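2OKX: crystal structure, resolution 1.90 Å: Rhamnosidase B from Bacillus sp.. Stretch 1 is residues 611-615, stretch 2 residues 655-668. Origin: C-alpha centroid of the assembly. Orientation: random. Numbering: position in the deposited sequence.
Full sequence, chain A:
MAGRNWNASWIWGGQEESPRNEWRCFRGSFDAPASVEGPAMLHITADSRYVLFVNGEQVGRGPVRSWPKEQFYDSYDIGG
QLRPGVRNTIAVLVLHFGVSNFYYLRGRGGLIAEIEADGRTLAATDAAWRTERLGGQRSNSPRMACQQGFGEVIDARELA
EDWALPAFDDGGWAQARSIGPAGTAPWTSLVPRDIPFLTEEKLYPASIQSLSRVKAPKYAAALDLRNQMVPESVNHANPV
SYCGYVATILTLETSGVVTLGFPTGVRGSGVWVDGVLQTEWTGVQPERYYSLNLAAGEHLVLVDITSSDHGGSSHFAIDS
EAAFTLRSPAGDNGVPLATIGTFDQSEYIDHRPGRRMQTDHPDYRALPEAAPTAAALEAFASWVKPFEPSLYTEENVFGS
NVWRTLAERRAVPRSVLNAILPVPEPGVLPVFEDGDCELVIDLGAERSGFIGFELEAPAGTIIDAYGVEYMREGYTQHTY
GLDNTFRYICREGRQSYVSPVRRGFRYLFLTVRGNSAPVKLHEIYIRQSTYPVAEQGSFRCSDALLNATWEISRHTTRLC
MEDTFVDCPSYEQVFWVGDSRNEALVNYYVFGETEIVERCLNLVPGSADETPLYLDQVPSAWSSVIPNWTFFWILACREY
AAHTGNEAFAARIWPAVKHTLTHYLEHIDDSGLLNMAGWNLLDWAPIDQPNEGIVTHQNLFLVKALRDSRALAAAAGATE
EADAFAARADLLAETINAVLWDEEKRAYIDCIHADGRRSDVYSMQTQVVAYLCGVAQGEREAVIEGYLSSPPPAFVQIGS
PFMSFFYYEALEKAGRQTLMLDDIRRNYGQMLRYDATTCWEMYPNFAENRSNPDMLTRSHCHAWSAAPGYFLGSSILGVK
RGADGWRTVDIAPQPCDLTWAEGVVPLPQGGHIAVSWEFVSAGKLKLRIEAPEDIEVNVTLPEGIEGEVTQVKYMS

Stretch 1, residues 611-615: TPLYL
Stretch 2 (655-668) PAVKHTLTHYLEHI

A short turn packs here against one side of a helix, and three consecutive residues, Leu613, Tyr614 and Pro612, cover most of the 459 Å² buried between them. Thr611 to Tyr614 form a type I beta turn, closed by Tyr614 N to Thr611 O at 2.9 Å and braced by Leu613 N to Thr611 OG1 at 3.1 Å. Pro612 (phi/psi -64/-13) and Leu613 (-83/-13) are its central residues; proline's restricted phi suits the first of these positions. Tyr614 then takes a positive phi (71/137). The helix, which begins earlier in the chain, continues through Pro655 to Tyr664 with phi near -65 and psi near -40, and the backbones come closest at Pro612 and Thr660, whose CA atoms lie 5.3 Å apart.

Three hydroxyls bond to carbonyls across the contact. Thr660 (chi1 -167°, t) donates from OG1 to Pro612 O at 2.7 Å; its short, branched side chain lets the backbones approach closely. Tyr664 (chi1 -88°, chi2 95°) reaches further, donating from OH to Leu613 O at 2.8 Å. In the reverse direction Tyr614 (chi1 -62°, chi2 171°) donates from OH to Ala656 O, also at 2.8 Å, and that oxygen additionally accepts the helical bond from Thr660 N at 3.3 Å.

Carbon-to-ring packing fills the space between these bonds. Leu613, m,t, sets CD2 3.5 Å from the centroid of the Tyr664 ring, almost on its normal, so one tyrosine supplies both an apolar face and a polar tip. Pro612, C-gamma endo, points toward the helix and lays CB over the His663 ring, 3.5 Å from its centroid. That imidazole (chi1 -71°, chi2 75°) is steadied by His663 ND1 donating to His659 O at 2.9 Å. Thr660 CB sits over the Tyr614 ring, 3.8 Å from its centroid, so this threonine too combines polar and apolar contacts.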

# COMPACT_ATOMS: atom_id res chain seq x y z
N THR A 611 -1.27 -5.35 -21.44
CA THR A 611 -1.80 -4.26 -22.25
C THR A 611 -0.73 -3.23 -22.58
O THR A 611 0.04 -2.81 -21.71
CB THR A 611 -2.96 -3.54 -21.53
OG1 THR A 611 -3.20 -2.27 -22.17
CG2 THR A 611 -2.62 -3.30 -20.06
N PRO A 612 -0.66 -2.81 -23.85
CA PRO A 612 0.31 -1.82 -24.32
C PRO A 612 0.13 -0.46 -23.65
O PRO A 612 0.99 0.42 -23.76
CB PRO A 612 0.06 -1.77 -25.83
CG PRO A 612 -1.41 -2.04 -25.92
CD PRO A 612 -1.58 -3.19 -24.95
N LEU A 613 -1.01 -0.28 -22.98
CA LEU A 613 -1.31 0.97 -22.30
C LEU A 613 -0.65 0.99 -20.91
O LEU A 613 -0.57 2.04 -20.27
CB LEU A 613 -2.82 1.16 -22.16
CG LEU A 613 -3.62 1.17 -23.48
CD1 LEU A 613 -5.09 1.41 -23.18
CD2 LEU A 613 -3.08 2.26 -24.41
N TYR A 614 -0.19 -0.18 -20.48
CA TYR A 614 0.51 -0.37 -19.20
C TYR A 614 -0.36 -0.25 -17.95
O TYR A 614 -1.19 0.66 -17.84
CB TYR A 614 1.71 0.58 -19.11
CG TYR A 614 2.77 0.34 -20.18
CD1 TYR A 614 3.83 1.23 -20.35
CD2 TYR A 614 2.71 -0.78 -21.02
CE1 TYR A 614 4.80 1.02 -21.33
CE2 TYR A 614 3.67 -1.00 -22.00
CZ TYR A 614 4.72 -0.10 -22.16
OH TYR A 614 5.66 -0.32 -23.13
N LEU A 615 -0.15 -1.16 -17.00
CA LEU A 615 -0.90 -1.19 -15.75
C LEU A 615 -0.59 -0.01 -14.84
O LEU A 615 0.53 0.49 -14.82
CB LEU A 615 -0.62 -2.50 -15.00
CG LEU A 615 -1.62 -3.64 -15.25
CD1 LEU A 615 -1.85 -3.82 -16.74
CD2 LEU A 615 -1.10 -4.93 -14.62
N PRO A 655 12.29 2.44 -26.13
CA PRO A 655 11.37 1.54 -26.82
C PRO A 655 10.04 1.34 -26.10
O PRO A 655 8.98 1.38 -26.72
CB PRO A 655 12.18 0.25 -26.93
CG PRO A 655 13.58 0.76 -27.09
CD PRO A 655 13.64 1.85 -26.05
N ALA A 656 10.10 1.12 -24.79
CA ALA A 656 8.89 0.92 -24.00
C ALA A 656 8.03 2.19 -24.01
O ALA A 656 6.80 2.12 -24.00
CB ALA A 656 9.24 0.55 -22.56
N VAL A 657 8.69 3.34 -24.03
CA VAL A 657 7.98 4.62 -24.05
C VAL A 657 7.29 4.83 -25.39
O VAL A 657 6.12 5.21 -25.45
CB VAL A 657 8.96 5.80 -23.80
CG1 VAL A 657 8.24 7.12 -24.00
CG2 VAL A 657 9.52 5.71 -22.39
N LYS A 658 8.03 4.57 -26.47
CA LYS A 658 7.51 4.71 -27.82
C LYS A 658 6.34 3.75 -28.03
O LYS A 658 5.28 4.12 -28.55
CB LYS A 658 8.62 4.40 -28.83
CG LYS A 658 8.24 4.53 -30.29
CD LYS A 658 9.44 4.20 -31.17
CE LYS A 658 9.10 4.34 -32.64
NZ LYS A 658 8.66 5.72 -32.98
N HIS A 659 6.53 2.51 -27.59
CA HIS A 659 5.52 1.46 -27.70
C HIS A 659 4.16 1.85 -27.13
O HIS A 659 3.14 1.73 -27.80
CB HIS A 659 6.03 0.19 -27.02
CG HIS A 659 5.03 -0.93 -27.01
ND1 HIS A 659 4.58 -1.54 -28.16
CD2 HIS A 659 4.38 -1.53 -25.98
CE1 HIS A 659 3.70 -2.47 -27.84
NE2 HIS A 659 3.56 -2.49 -26.53
N THR A 660 4.14 2.32 -25.88
CA THR A 660 2.88 2.69 -25.25
C THR A 660 2.24 3.93 -25.87
O THR A 660 1.02 3.99 -26.03
CB THR A 660 3.04 2.88 -23.72
OG1 THR A 660 1.75 2.94 -23.11
CG2 THR A 660 3.81 4.17 -23.41
N LEU A 661 3.05 4.93 -26.21
CA LEU A 661 2.51 6.14 -26.82
C LEU A 661 1.87 5.82 -28.17
O LEU A 661 0.84 6.39 -28.53
CB LEU A 661 3.60 7.20 -27.01
CG LEU A 661 3.99 7.97 -25.74
CD1 LEU A 661 5.11 8.95 -26.07
CD2 LEU A 661 2.77 8.70 -25.20
N THR A 662 2.48 4.90 -28.91
CA THR A 662 1.96 4.50 -30.20
C THR A 662 0.53 3.98 -30.04
O THR A 662 -0.36 4.33 -30.81
CB THR A 662 2.83 3.40 -30.84
OG1 THR A 662 4.12 3.94 -31.15
CG2 THR A 662 2.18 2.86 -32.12
N HIS A 663 0.32 3.14 -29.03
CA HIS A 663 -1.00 2.58 -28.80
C HIS A 663 -2.01 3.58 -28.23
O HIS A 663 -3.21 3.45 -28.47
CB HIS A 663 -0.91 1.34 -27.91
CG HIS A 663 -0.30 0.16 -28.61
ND1 HIS A 663 1.05 0.07 -28.88
CD2 HIS A 663 -0.87 -0.93 -29.16
CE1 HIS A 663 1.28 -1.04 -29.56
NE2 HIS A 663 0.13 -1.67 -29.75
N TYR A 664 -1.55 4.58 -27.48
CA TYR A 664 -2.48 5.57 -26.95
C TYR A 664 -3.02 6.41 -28.11
O TYR A 664 -4.18 6.83 -28.10
CB TYR A 664 -1.81 6.47 -25.91
CG TYR A 664 -1.89 5.91 -24.50
CD1 TYR A 664 -0.84 5.17 -23.97
CD2 TYR A 664 -3.03 6.10 -23.72
CE1 TYR A 664 -0.94 4.61 -22.69
CE2 TYR A 664 -3.14 5.55 -22.45
CZ TYR A 664 -2.09 4.80 -21.94
OH TYR A 664 -2.19 4.24 -20.68
N LEU A 665 -2.17 6.65 -29.10
CA LEU A 665 -2.55 7.44 -30.27
C LEU A 665 -3.65 6.75 -31.08
O LEU A 665 -4.48 7.41 -31.71
CB LEU A 665 -1.33 7.70 -31.15
CG LEU A 665 -0.32 8.73 -30.63
CD1 LEU A 665 0.88 8.80 -31.57
CD2 LEU A 665 -1.00 10.08 -30.52
N GLU A 666 -3.64 5.42 -31.07
CA GLU A 666 -4.65 4.67 -31.81
C GLU A 666 -6.03 4.86 -31.19
O GLU A 666 -7.04 4.51 -31.79
CB GLU A 666 -4.29 3.18 -31.82
CG GLU A 666 -2.96 2.86 -32.49
CD GLU A 666 -2.59 1.40 -32.38
OE1 GLU A 666 -1.48 1.03 -32.82
OE2 GLU A 666 -3.41 0.62 -31.86
N HIS A 667 -6.07 5.42 -29.98
CA HIS A 667 -7.33 5.65 -29.30
C HIS A 667 -7.91 7.03 -29.58
O HIS A 667 -8.92 7.42 -29.01
CB HIS A 667 -7.16 5.43 -27.79
CG HIS A 667 -7.06 3.98 -27.42
ND1 HIS A 667 -8.17 3.20 -27.16
CD2 HIS A 667 -5.99 3.16 -27.32
CE1 HIS A 667 -7.78 1.96 -26.93
NE2 HIS A 667 -6.47 1.90 -27.02
N ILE A 668 -7.25 7.76 -30.48
CA ILE A 668 -7.72 9.07 -30.88
C ILE A 668 -8.54 8.82 -32.14
O ILE A 668 -8.05 8.25 -33.11
CB ILE A 668 -6.54 10.02 -31.22
CG1 ILE A 668 -5.74 10.32 -29.95
CG2 ILE A 668 -7.08 11.31 -31.83
CD1 ILE A 668 -4.52 11.21 -30.18